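Local structure of protein BONZAI 1 (Arabidopsis thaliana, 6KXT) at residues 11-16 against 66-71; 15-20 against 136-141; 72-77 against 102-107. The protein represses cell death and defence responses in the plant and, as a copine, binds phospholipids in a calcium-dependent manner, here represented by its second C2 domain. All coordinates share one frame; numbering follows the deposited sequence. Where two conformers were deposited one is given.

Interaction 1 of 3, residues 11-16 against 66-71; sequences KISTEI and PVFLSV
Glu15 and Phe68 lie side by side and point the same way, a cross-strand pair in which the carboxylate-bearing chain runs past one corner of the ring. Glu15 CG sits 3.5 Å from Phe68 CE2, and the carboxylate, turned 40° from the ring plane, follows with CD near CE2 and CZ. CG of Glu15 is anti to the backbone N (chi1 177°) and the chain stays extended beyond it, so that OE2 also reaches the ring of Pro66, 3.4 Å from its CB. Ser13 OG stands at the edge of the Phe68 ring. On the opposite face of the sheet Ile16 CD1 meets Leu69 CD1 at 4.2 Å, and Ile16 CB packs on Val67 CG2. The backbones behind these side chains are antiparallel: Thr14 and Leu69 exchange two hydrogen bonds, as do Ile16 and Val67, with Glu15 and Phe68 as the non-hydrogen-bonded pair between them. This joins strand 67-70, an outermost strand of its sheet, to strand 13-21 in the beta sandwich of the C2 domain. Beyond Thr14 the direct ladder gives way to water. One water donates to Ile12 O and to Leu69 O, at 2.8 Å from the latter, and accepts from Thr14 OG1; a second accepts from Val71 N, 3.0 Å away, and lies 2.6 Å from Ile12 O. Farther out, Leu104 of helix 104-113 packs against Thr14, Ile16 and Leu69, while Ser70, the N-cap of helix 71-74, donates its backbone N-H to Gln73 OE1.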
loop_
_atom_site.group_PDB
_atom_site.type_symbol
_atom_site.label_atom_id
_atom_site.label_comp_id
_atom_site.label_asym_id
_atom_site.label_seq_id
_atom_site.Cartn_x
_atom_site.Cartn_y
_atom_site.Cartn_z
ATOM N N LYS A 11 19.195 8.571 -1.030
ATOM C CA LYS A 11 18.535 9.874 -0.753
ATOM C C LYS A 11 17.171 9.962 -1.454
ATOM O O LYS A 11 16.537 10.972 -1.310
ATOM C CB LYS A 11 19.434 11.022 -1.227
ATOM C CG LYS A 11 20.759 11.153 -0.490
ATOM C CD LYS A 11 21.696 12.122 -1.237
ATOM C CE LYS A 11 21.423 13.577 -0.977
ATOM N NZ LYS A 11 22.261 14.420 -1.872
ATOM N N ILE A 12 16.792 9.001 -2.289
ATOM C CA ILE A 12 15.542 9.171 -3.073
ATOM C C ILE A 12 14.307 9.115 -2.152
ATOM O O ILE A 12 14.148 8.180 -1.345
ATOM C CB ILE A 12 15.442 8.168 -4.228
ATOM C CG1 ILE A 12 16.461 8.489 -5.317
ATOM C CG2 ILE A 12 14.015 8.172 -4.766
ATOM C CD1 ILE A 12 16.561 7.441 -6.394
ATOM N N SER A 13 13.465 10.143 -2.297
ATOM C CA SER A 13 12.130 10.218 -1.665
ATOM C C SER A 13 11.112 9.921 -2.761
ATOM O O SER A 13 11.161 10.538 -3.831
ATOM C CB SER A 13 11.873 11.546 -1.052
ATOM O OG SER A 13 10.592 11.643 -0.483
ATOM N N THR A 14 10.223 8.946 -2.509
ATOM C CA THR A 14 9.215 8.532 -3.494
ATOM C C THR A 14 7.841 9.071 -3.066
ATOM O O THR A 14 7.391 8.752 -1.940
ATOM C CB THR A 14 9.219 7.013 -3.660
ATOM O OG1 THR A 14 10.541 6.602 -4.011
ATOM C CG2 THR A 14 8.271 6.564 -4.742
ATOM N N GLU A 15 7.193 9.811 -3.942
ATOM C CA GLU A 15 5.821 10.304 -3.716
ATOM C C GLU A 15 4.880 9.381 -4.493
ATOM O O GLU A 15 5.049 9.206 -5.723
ATOM C CB GLU A 15 5.741 11.744 -4.216
ATOM C CG GLU A 15 4.332 12.284 -4.068
ATOM C CD GLU A 15 4.160 13.728 -4.505
ATOM O OE1 GLU A 15 5.177 14.363 -4.834
ATOM O OE2 GLU A 15 3.029 14.206 -4.488
ATOM N N ILE A 16 3.863 8.846 -3.831
ATOM C CA ILE A 16 2.937 7.856 -4.426
ATOM C C ILE A 16 1.507 8.243 -4.139
ATOM O O ILE A 16 1.156 8.538 -2.979
ATOM C CB ILE A 16 3.202 6.422 -3.908
ATOM C CG1 ILE A 16 4.682 6.055 -4.055
ATOM C CG2 ILE A 16 2.254 5.455 -4.640
ATOM C CD1 ILE A 16 5.024 4.610 -3.717
ATOM N N PRO A 66 -1.171 12.096 -1.542
ATOM C CA PRO A 66 0.116 11.462 -1.692
ATOM C C PRO A 66 0.742 11.058 -0.363
ATOM O O PRO A 66 0.592 11.713 0.676
ATOM C CB PRO A 66 1.026 12.499 -2.364
ATOM C CG PRO A 66 0.099 13.626 -2.797
ATOM C CD PRO A 66 -1.264 13.427 -2.184
ATOM N N VAL A 67 1.422 9.908 -0.405
ATOM C CA VAL A 67 2.335 9.476 0.660
ATOM C C VAL A 67 3.779 9.608 0.181
ATOM O O VAL A 67 4.041 9.533 -1.016
ATOM C CB VAL A 67 2.017 8.073 1.173
ATOM C CG1 VAL A 67 0.565 7.961 1.658
ATOM C CG2 VAL A 67 2.315 6.995 0.176
ATOM N N PHE A 68 4.697 9.817 1.107
ATOM C CA PHE A 68 6.133 9.989 0.811
ATOM C C PHE A 68 6.894 8.898 1.530
ATOM O O PHE A 68 6.723 8.722 2.740
ATOM C CB PHE A 68 6.615 11.350 1.317
ATOM C CG PHE A 68 5.923 12.467 0.604
ATOM C CD1 PHE A 68 4.694 12.934 1.053
ATOM C CD2 PHE A 68 6.426 12.959 -0.581
ATOM C CE1 PHE A 68 3.978 13.871 0.329
ATOM C CE2 PHE A 68 5.740 13.947 -1.268
ATOM C CZ PHE A 68 4.537 14.409 -0.806
ATOM N N LEU A 69 7.649 8.117 0.795
ATOM C CA LEU A 69 8.419 6.998 1.368
ATOM C C LEU A 69 9.907 7.167 1.060
ATOM O O LEU A 69 10.299 7.307 -0.113
ATOM C CB LEU A 69 7.896 5.694 0.772
ATOM C CG LEU A 69 6.500 5.291 1.212
ATOM C CD1 LEU A 69 5.947 4.173 0.343
ATOM C CD2 LEU A 69 6.481 4.911 2.696
ATOM N N SER A 70 10.703 7.115 2.094
ATOM C CA SER A 70 12.184 7.117 1.969
ATOM C C SER A 70 12.688 5.692 1.803
ATOM O O SER A 70 12.008 4.706 2.166
ATOM C CB SER A 70 12.783 7.758 3.195
ATOM O OG SER A 70 12.692 6.869 4.306
ATOM N N VAL A 71 13.944 5.572 1.404
ATOM C CA VAL A 71 14.693 4.309 1.402
ATOM C C VAL A 71 14.825 3.771 2.831
ATOM O O VAL A 71 14.725 2.568 2.984
ATOM C CB VAL A 71 16.054 4.504 0.706
ATOM C CG1 VAL A 71 16.971 3.320 0.947
ATOM C CG2 VAL A 71 15.847 4.722 -0.792
HETATM O O HOH W 1 12.277 6.215 -1.826
HETATM O O HOH W 2 15.548 7.995 0.890
#

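Interaction 2 of 3, residues 15-20 against 136-141; sequences EIVFRC and FVDKFT
Arg19 leaves its strand with CG anti to the backbone N (chi1 168°) and bends at chi3 (70°), while Phe136 CG lies anti to its own carbonyl carbon; the guanidinium comes to rest flat on the Phe136 ring. The two planes are 16° apart in this cation-pi stack, and NH2 sits over the rim, 3.3 Å from Phe136 CG. Strands 13-21 and 133-143 are antiparallel neighbours in one sheet of the C2 sandwich, interrupted here by a classic beta bulge: Asp138 and Lys139 both face Val17. Val17 O takes a hydrogen bond of 2.8 Å from Asp138 N and a weak one from Lys139 N. The bulge shifts the register by one residue and turns Asp138 toward the other strand, where its carboxylate holds Arg19 from the guanidinium edge. On the same face, Lys139 NZ forms a long, weak salt bridge with Glu15 OE2 at 3.6 Å. The other face is apolar: Ile16 CG2 meets Val137 CG1 at 3.8 Å, and its CD1 lies obliquely by Phe140 CE2. In the Arg19 salt bridge, NE donates to the syn side of Asp138 OD1, 2.9 Å away, at 166° at the hydrogen.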
loop_
_atom_site.group_PDB
_atom_site.type_symbol
_atom_site.label_atom_id
_atom_site.label_comp_id
_atom_site.label_asym_id
_atom_site.label_seq_id
_atom_site.Cartn_x
_atom_site.Cartn_y
_atom_site.Cartn_z
ATOM N N GLU A 15 7.193 9.811 -3.942
ATOM C CA GLU A 15 5.821 10.304 -3.716
ATOM C C GLU A 15 4.880 9.381 -4.493
ATOM O O GLU A 15 5.049 9.206 -5.723
ATOM C CB GLU A 15 5.741 11.744 -4.216
ATOM C CG GLU A 15 4.332 12.284 -4.068
ATOM C CD GLU A 15 4.160 13.728 -4.505
ATOM O OE1 GLU A 15 5.177 14.363 -4.834
ATOM O OE2 GLU A 15 3.029 14.206 -4.488
ATOM N N ILE A 16 3.863 8.846 -3.831
ATOM C CA ILE A 16 2.937 7.856 -4.426
ATOM C C ILE A 16 1.507 8.243 -4.139
ATOM O O ILE A 16 1.156 8.538 -2.979
ATOM C CB ILE A 16 3.202 6.422 -3.908
ATOM C CG1 ILE A 16 4.682 6.055 -4.055
ATOM C CG2 ILE A 16 2.254 5.455 -4.640
ATOM C CD1 ILE A 16 5.024 4.610 -3.717
ATOM N N VAL A 17 0.682 8.276 -5.170
ATOM C CA VAL A 17 -0.795 8.404 -5.029
ATOM C C VAL A 17 -1.347 7.006 -5.311
ATOM O O VAL A 17 -1.196 6.481 -6.443
ATOM C CB VAL A 17 -1.412 9.468 -5.946
ATOM C CG1 VAL A 17 -2.938 9.361 -5.927
ATOM C CG2 VAL A 17 -0.946 10.867 -5.565
ATOM N N PHE A 18 -1.984 6.405 -4.328
ATOM C CA PHE A 18 -2.689 5.121 -4.394
ATOM C C PHE A 18 -4.173 5.320 -4.626
ATOM O O PHE A 18 -4.779 6.267 -4.129
ATOM C CB PHE A 18 -2.515 4.350 -3.085
ATOM C CG PHE A 18 -1.117 3.860 -2.809
ATOM C CD1 PHE A 18 -0.610 2.797 -3.546
ATOM C CD2 PHE A 18 -0.356 4.378 -1.785
ATOM C CE1 PHE A 18 0.636 2.255 -3.237
ATOM C CE2 PHE A 18 0.886 3.828 -1.476
ATOM C CZ PHE A 18 1.380 2.786 -2.219
ATOM N N ARG A 19 -4.728 4.399 -5.405
ATOM C CA ARG A 19 -6.171 4.366 -5.705
ATOM C C ARG A 19 -6.630 2.922 -5.561
ATOM O O ARG A 19 -5.863 1.994 -5.943
ATOM C CB ARG A 19 -6.400 4.869 -7.126
ATOM C CG ARG A 19 -7.799 4.609 -7.649
ATOM C CD ARG A 19 -7.930 5.314 -9.005
ATOM N NE ARG A 19 -7.151 4.727 -10.104
ATOM C CZ ARG A 19 -7.570 3.718 -10.844
ATOM N NH1 ARG A 19 -8.716 3.104 -10.580
ATOM N NH2 ARG A 19 -6.839 3.306 -11.867
ATOM N N CYS A 20 -7.845 2.677 -5.095
ATOM C CA CYS A 20 -8.458 1.352 -5.137
ATOM C C CYS A 20 -9.712 1.369 -6.000
ATOM O O CYS A 20 -10.383 2.442 -6.084
ATOM C CB CYS A 20 -8.808 0.791 -3.775
ATOM S SG CYS A 20 -7.358 0.595 -2.712
ATOM N N PHE A 136 -4.154 0.435 -7.466
ATOM C CA PHE A 136 -3.490 1.118 -8.577
ATOM C C PHE A 136 -2.545 2.175 -8.048
ATOM O O PHE A 136 -2.747 2.746 -6.936
ATOM C CB PHE A 136 -4.506 1.745 -9.523
ATOM C CG PHE A 136 -5.336 0.762 -10.296
ATOM C CD1 PHE A 136 -6.482 0.218 -9.778
ATOM C CD2 PHE A 136 -4.974 0.439 -11.610
ATOM C CE1 PHE A 136 -7.215 -0.727 -10.506
ATOM C CE2 PHE A 136 -5.721 -0.471 -12.332
ATOM C CZ PHE A 136 -6.828 -1.045 -11.785
ATOM N N VAL A 137 -1.525 2.503 -8.841
ATOM C CA VAL A 137 -0.494 3.504 -8.498
ATOM C C VAL A 137 -0.706 4.660 -9.487
ATOM O O VAL A 137 -0.298 4.542 -10.660
ATOM C CB VAL A 137 0.913 2.905 -8.549
ATOM C CG1 VAL A 137 1.933 3.983 -8.179
ATOM C CG2 VAL A 137 0.992 1.709 -7.629
ATOM N N ASP A 138 -1.457 5.672 -9.068
ATOM C CA ASP A 138 -1.867 6.782 -9.973
ATOM C C ASP A 138 -0.683 7.694 -10.225
ATOM O O ASP A 138 -0.613 8.339 -11.263
ATOM C CB ASP A 138 -3.001 7.619 -9.380
ATOM C CG ASP A 138 -4.402 7.114 -9.666
ATOM O OD1 ASP A 138 -4.534 6.007 -10.254
ATOM O OD2 ASP A 138 -5.339 7.860 -9.284
ATOM N N LYS A 139 0.196 7.853 -9.243
ATOM C CA LYS A 139 1.386 8.718 -9.381
ATOM C C LYS A 139 2.551 8.059 -8.656
ATOM O O LYS A 139 2.358 7.453 -7.574
ATOM C CB LYS A 139 1.165 10.087 -8.748
ATOM C CG LYS A 139 2.363 11.018 -8.791
ATOM C CD LYS A 139 2.086 12.352 -8.176
ATOM C CE LYS A 139 3.109 13.404 -8.574
ATOM N NZ LYS A 139 2.739 14.718 -8.023
ATOM N N PHE A 140 3.747 8.182 -9.223
ATOM C CA PHE A 140 4.991 7.612 -8.668
ATOM C C PHE A 140 6.116 8.569 -9.095
ATOM O O PHE A 140 6.443 8.551 -10.302
ATOM C CB PHE A 140 5.271 6.204 -9.161
ATOM C CG PHE A 140 6.413 5.510 -8.460
ATOM C CD1 PHE A 140 7.730 5.793 -8.808
ATOM C CD2 PHE A 140 6.198 4.540 -7.493
ATOM C CE1 PHE A 140 8.776 5.130 -8.162
ATOM C CE2 PHE A 140 7.255 3.881 -6.874
ATOM C CZ PHE A 140 8.547 4.217 -7.200
ATOM N N THR A 141 6.622 9.353 -8.171
ATOM C CA THR A 141 7.618 10.398 -8.479
ATOM C C THR A 141 8.758 10.296 -7.483
ATOM O O THR A 141 8.528 10.326 -6.284
ATOM C CB THR A 141 6.999 11.799 -8.481
ATOM O OG1 THR A 141 5.898 11.826 -9.396
ATOM C CG2 THR A 141 8.018 12.841 -8.879
HETATM O O HOH W 3 -4.183 4.702 -12.239
#

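Interaction 3 of 3, residues 72-77 against 102-107; sequences QQVGSK and KSLSDL
Val74 and Leu104 meet at about a right angle, Val74 CG2 lying 3.7 Å from Leu104 CD1. The leucine can be followed outward. Its CB passes Lys77, 4.1 Å from Lys77 CG and a little closer to Lys77 O; CG, anti to the carbonyl carbon (chi1 -71°), has both methyls of Val74 at 4.2 Å; CD1 then fits against the same two methyls, nearer to CG2, while CD2 turns to Ile16 and Leu69 in the sheet. An alanine at Val74 would probably leave a gap beside Leu104 CD1 and CG, with the leucine's end less firmly fixed. Val81 of strand 81-87 also packs on Val74. Alongside this apolar pair the loop after helix 71-74 meets the start of helix 104-113. Lys77 O accepts a hydrogen bond from Ser105 N at 3.0 Å, with the donor tilted 31° from the carbonyl plane, and Ser103 CB touches the same oxygen. A water accepts from Leu104 N, 2.9 Å away, and lies the same distance from Ser76 O. Lys77 CG is anti to the backbone N and its chain is extended, passing Ser105 with CE 4.0 Å from Ser105 CA; NZ then forms salt bridges with Glu108 and Glu142. Ser103 itself closes the helix end: Asp106 N donates to Ser103 OG, and Ser103 N donates to Asp106 OD2 from above the carboxylate plane. These two reciprocal bonds make a capping box, the N-terminal stop of a helix whose Leu104 and Leu107 pack on strands of the C2 sandwich.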
loop_
_atom_site.group_PDB
_atom_site.type_symbol
_atom_site.label_atom_id
_atom_site.label_comp_id
_atom_site.label_asym_id
_atom_site.label_seq_id
_atom_site.Cartn_x
_atom_site.Cartn_y
_atom_site.Cartn_z
ATOM N N GLN A 72 14.956 4.637 3.825
ATOM C CA GLN A 72 15.076 4.119 5.210
ATOM C C GLN A 72 13.741 3.470 5.633
ATOM O O GLN A 72 13.749 2.495 6.391
ATOM C CB GLN A 72 15.535 5.264 6.098
ATOM C CG GLN A 72 16.931 5.807 5.718
ATOM C CD GLN A 72 17.016 6.523 4.371
ATOM O OE1 GLN A 72 16.266 7.493 4.090
ATOM N NE2 GLN A 72 18.014 6.088 3.575
ATOM N N GLN A 73 12.612 3.970 5.158
ATOM C CA GLN A 73 11.283 3.419 5.506
ATOM C C GLN A 73 11.094 2.059 4.840
ATOM O O GLN A 73 10.318 1.276 5.389
ATOM C CB GLN A 73 10.191 4.430 5.160
ATOM C CG GLN A 73 10.105 5.609 6.125
ATOM C CD GLN A 73 9.176 6.670 5.629
ATOM O OE1 GLN A 73 9.296 7.164 4.501
ATOM N NE2 GLN A 73 8.164 6.983 6.431
ATOM N N VAL A 74 11.622 1.819 3.640
ATOM C CA VAL A 74 11.293 0.602 2.868
ATOM C C VAL A 74 12.452 -0.385 2.827
ATOM O O VAL A 74 12.200 -1.539 2.417
ATOM C CB VAL A 74 10.790 0.953 1.441
ATOM C CG1 VAL A 74 9.541 1.821 1.475
ATOM C CG2 VAL A 74 11.865 1.604 0.587
ATOM N N GLY A 75 13.663 0.048 3.207
ATOM C CA GLY A 75 14.901 -0.756 3.167
ATOM C C GLY A 75 15.668 -0.470 1.899
ATOM O O GLY A 75 16.797 0.060 1.960
ATOM N N SER A 76 15.048 -0.718 0.742
ATOM C CA SER A 76 15.643 -0.370 -0.567
ATOM C C SER A 76 14.515 -0.366 -1.579
ATOM O O SER A 76 13.426 -0.878 -1.233
ATOM C CB SER A 76 16.692 -1.376 -0.993
ATOM O OG SER A 76 16.096 -2.617 -1.332
ATOM N N LYS A 77 14.759 0.196 -2.747
ATOM C CA LYS A 77 13.726 0.290 -3.807
ATOM C C LYS A 77 13.259 -1.108 -4.228
ATOM O O LYS A 77 12.080 -1.290 -4.545
ATOM C CB LYS A 77 14.299 1.077 -4.978
ATOM C CG LYS A 77 13.255 1.345 -6.049
ATOM C CD LYS A 77 13.721 2.292 -7.129
ATOM C CE LYS A 77 12.698 2.302 -8.238
ATOM N NZ LYS A 77 12.985 3.304 -9.285
ATOM N N LYS A 102 4.528 -5.824 -2.381
ATOM C CA LYS A 102 5.174 -5.230 -3.570
ATOM C C LYS A 102 6.331 -4.368 -3.092
ATOM O O LYS A 102 6.206 -3.705 -2.077
ATOM C CB LYS A 102 4.199 -4.313 -4.318
ATOM C CG LYS A 102 3.082 -5.005 -5.078
ATOM C CD LYS A 102 3.525 -5.402 -6.468
ATOM C CE LYS A 102 2.714 -6.522 -7.066
ATOM N NZ LYS A 102 3.016 -7.823 -6.432
ATOM N N SER A 103 7.392 -4.261 -3.873
ATOM C CA SER A 103 8.464 -3.286 -3.630
ATOM C C SER A 103 8.127 -1.958 -4.278
ATOM O O SER A 103 7.198 -1.870 -5.094
ATOM C CB SER A 103 9.772 -3.741 -4.207
ATOM O OG SER A 103 9.677 -3.851 -5.628
ATOM N N LEU A 104 8.862 -0.913 -3.970
ATOM C CA LEU A 104 8.681 0.375 -4.673
ATOM C C LEU A 104 8.935 0.152 -6.162
ATOM O O LEU A 104 8.234 0.792 -6.991
ATOM C CB LEU A 104 9.604 1.443 -4.083
ATOM C CG LEU A 104 9.310 1.988 -2.687
ATOM C CD1 LEU A 104 10.189 3.198 -2.363
ATOM C CD2 LEU A 104 7.852 2.319 -2.511
ATOM N N SER A 105 9.958 -0.635 -6.527
ATOM C CA SER A 105 10.262 -0.914 -7.951
ATOM C C SER A 105 9.003 -1.489 -8.610
ATOM O O SER A 105 8.642 -1.134 -9.764
ATOM C CB SER A 105 11.470 -1.839 -8.028
ATOM O OG SER A 105 11.740 -2.098 -9.379
ATOM N N ASP A 106 8.333 -2.402 -7.945
ATOM C CA ASP A 106 7.096 -3.035 -8.459
ATOM C C ASP A 106 5.970 -2.008 -8.576
ATOM O O ASP A 106 5.276 -1.961 -9.624
ATOM C CB ASP A 106 6.622 -4.113 -7.485
ATOM C CG ASP A 106 7.487 -5.344 -7.338
ATOM O OD1 ASP A 106 8.274 -5.634 -8.254
ATOM O OD2 ASP A 106 7.339 -6.027 -6.271
ATOM N N LEU A 107 5.817 -1.140 -7.598
ATOM C CA LEU A 107 4.763 -0.105 -7.673
ATOM C C LEU A 107 5.030 0.806 -8.867
ATOM O O LEU A 107 4.088 1.234 -9.524
ATOM C CB LEU A 107 4.735 0.677 -6.367
ATOM C CG LEU A 107 4.319 -0.140 -5.124
ATOM C CD1 LEU A 107 4.304 0.776 -3.916
ATOM C CD2 LEU A 107 2.972 -0.855 -5.298
HETATM O O HOH W 4 10.569 -1.030 -1.639
#

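In the fold
From the N terminus, strand 13-21 takes part in two closures. Interaction 1 joins its start to strand 67-70 and closes a loop holding strands 34-40 and 48-52 of the other sheet. The chain runs directly on into helix 71-74, and interaction 3 closes the next loop, around strands 81-87 and 95-102, in series with the first. Interaction 2 spans the longest separation, bringing strand 133-143 back to strand 13-21 near the C terminus; interaction 3 is nested inside its loop. Interactions 1 and 2 share Glu15 and Ile16, placing strand 13-21 between its two sheet neighbours. Leu107 of helix 104-113 meets Ile16, Val137 and Phe140, linking interaction 3 to this sheet.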